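Side-chain contact in diaminopimelate decarboxylase (PDB 2P3E), which probably catalyses the pyridoxal 5'-phosphate-dependent decarboxylation of meso-diaminopimelate to L-lysine, closing the diaminopimelate pathway of lysine biosynthesis: residues 81-86 against 92-97. Sequence-based numbering, arbitrary orientation.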
loop_
_atom_site.group_PDB
_atom_site.type_symbol
_atom_site.label_atom_id
_atom_site.label_comp_id
_atom_site.label_asym_id
_atom_site.label_seq_id
_atom_site.Cartn_x
_atom_site.Cartn_y
_atom_site.Cartn_z
ATOM N N ALA B 81 -7.874 25.756 10.296
ATOM C CA ALA B 81 -6.806 24.763 10.482
ATOM C C ALA B 81 -5.589 25.164 9.696
ATOM O O ALA B 81 -5.701 25.723 8.611
ATOM C CB ALA B 81 -7.264 23.370 10.059
ATOM N N GLY B 82 -4.420 24.881 10.263
ATOM C CA GLY B 82 -3.192 24.874 9.503
ATOM C C GLY B 82 -2.979 23.494 8.897
ATOM O O GLY B 82 -3.867 22.627 8.950
ATOM N N ALA B 83 -1.815 23.305 8.299
ATOM C CA ALA B 83 -1.447 22.013 7.730
ATOM C C ALA B 83 -0.021 21.637 8.123
ATOM O O ALA B 83 0.925 22.422 7.959
ATOM C CB ALA B 83 -1.639 21.989 6.200
ATOM N N ASP B 84 0.105 20.451 8.700
ATOM C CA ASP B 84 1.391 19.811 8.944
ATOM C C ASP B 84 1.626 18.886 7.755
ATOM O O ASP B 84 0.896 17.909 7.564
ATOM C CB ASP B 84 1.334 19.059 10.289
ATOM C CG ASP B 84 2.402 17.954 10.430
ATOM O OD1 ASP B 84 3.539 18.113 9.984
ATOM O OD2 ASP B 84 2.073 16.890 11.000
ATOM N N ILE B 85 2.624 19.226 6.945
ATOM C CA ILE B 85 2.893 18.510 5.708
ATOM C C ILE B 85 4.226 17.789 5.752
ATOM O O ILE B 85 5.113 18.182 6.518
ATOM C CB ILE B 85 2.839 19.471 4.470
ATOM C CG1 ILE B 85 3.977 20.521 4.533
ATOM C CG2 ILE B 85 1.433 20.119 4.379
ATOM C CD1 ILE B 85 4.254 21.289 3.220
ATOM N N VAL B 86 4.359 16.726 4.944
ATOM C CA VAL B 86 5.609 15.954 4.847
ATOM C C VAL B 86 6.076 15.740 3.393
ATOM O O VAL B 86 6.976 14.954 3.135
ATOM C CB VAL B 86 5.507 14.560 5.602
ATOM C CG1 VAL B 86 5.166 14.769 7.081
ATOM C CG2 VAL B 86 4.454 13.678 4.959
ATOM N N TYR B 92 0.985 21.105 -2.072
ATOM C CA TYR B 92 0.043 21.331 -3.185
ATOM C C TYR B 92 -1.381 21.223 -2.678
ATOM O O TYR B 92 -2.205 22.113 -2.916
ATOM C CB TYR B 92 0.341 20.332 -4.321
ATOM C CG TYR B 92 -0.824 19.911 -5.209
ATOM C CD1 TYR B 92 -1.035 20.515 -6.449
ATOM C CD2 TYR B 92 -1.680 18.872 -4.825
ATOM C CE1 TYR B 92 -2.091 20.128 -7.281
ATOM C CE2 TYR B 92 -2.754 18.484 -5.638
ATOM C CZ TYR B 92 -2.944 19.116 -6.864
ATOM O OH TYR B 92 -3.983 18.710 -7.668
ATOM N N LEU B 93 -1.648 20.143 -1.946
ATOM C CA LEU B 93 -2.967 19.861 -1.419
ATOM C C LEU B 93 -3.432 20.912 -0.427
ATOM O O LEU B 93 -4.555 21.421 -0.529
ATOM C CB LEU B 93 -2.942 18.489 -0.777
ATOM C CG LEU B 93 -4.237 17.762 -0.476
ATOM C CD1 LEU B 93 -4.910 17.282 -1.763
ATOM C CD2 LEU B 93 -3.804 16.607 0.362
ATOM N N ALA B 94 -2.559 21.276 0.516
ATOM C CA ALA B 94 -2.910 22.292 1.523
ATOM C C ALA B 94 -3.270 23.605 0.816
ATOM O O ALA B 94 -4.295 24.227 1.127
ATOM C CB ALA B 94 -1.738 22.503 2.513
ATOM N N LYS B 95 -2.433 23.992 -0.149
ATOM C CA LYS B 95 -2.625 25.244 -0.903
ATOM C C LYS B 95 -3.911 25.265 -1.733
ATOM O O LYS B 95 -4.624 26.265 -1.729
ATOM C CB LYS B 95 -1.390 25.563 -1.765
ATOM C CG LYS B 95 -0.214 26.117 -0.944
ATOM C CD LYS B 95 1.120 26.073 -1.703
ATOM C CE LYS B 95 1.290 27.235 -2.658
ATOM N NZ LYS B 95 2.657 27.268 -3.268
ATOM N N LYS B 96 -4.214 24.151 -2.404
ATOM C CA LYS B 96 -5.450 23.983 -3.161
ATOM C C LYS B 96 -6.674 24.044 -2.276
ATOM O O LYS B 96 -7.742 24.504 -2.713
ATOM C CB LYS B 96 -5.471 22.631 -3.885
ATOM C CG LYS B 96 -4.650 22.575 -5.154
ATOM C CD LYS B 96 -5.456 23.019 -6.363
ATOM C CE LYS B 96 -4.646 22.798 -7.623
ATOM N NZ LYS B 96 -5.271 23.487 -8.793
ATOM N N ALA B 97 -6.534 23.560 -1.045
ATOM C CA ALA B 97 -7.627 23.607 -0.082
ATOM C C ALA B 97 -7.780 24.964 0.617
ATOM O O ALA B 97 -8.634 25.119 1.493
ATOM C CB ALA B 97 -7.477 22.474 0.946
#
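Ala-83 and Ala-94 meet methyl to methyl where strand 82-85 of the TIM-type barrel is backed by helix 88-96, the helix of the beta-alpha-beta unit that continues into strand 104-106. The CA atoms of Ala-83 and Ala-94 lie 6.4 Å apart, a close approach made possible by two side chains that each end at CB.

All contacts across the interface are apolar, and no hydrogen bond joins the segments. CB of Ala-83 is 3.7 Å from CB of Ala-94. The approach is nearly head-on from the strand, with an angle of about 170° at Ala-83 CB between its own CA and the other methyl; at Ala-94 CB the equivalent angle is about 129°, so the helical methyl is met more obliquely. A looser contact comes from Ile-85, whose CG2 lies 4.4 Å from Ala-94 CB. Held near +60° (chi1 65°), Ile-85 turns CG1 and CD1 away from that methyl and leaves CG2 as the touching branch. Ile-104 of the next strand also packs on Ala-94, and Val-64 touches Ala-83. The three touching residues are buried, yet the segments bury just 71 Å² between them, both sides summed.

Polar interactions lie at the margins: Tyr-92 OH is hydrogen-bonded to OD1 of Asp-411 of the second subunit, and Lys-95 NZ to OG of Ser-122.

The side chain of Ile-85 is about 8 Å from that of Lys-65, the probable cofactor-bearing lysine, here unmodified. In apolar packing within the helix, CG of Lys-96 rests 4.1 Å above the ring plane of Tyr-92, displaced toward its rim.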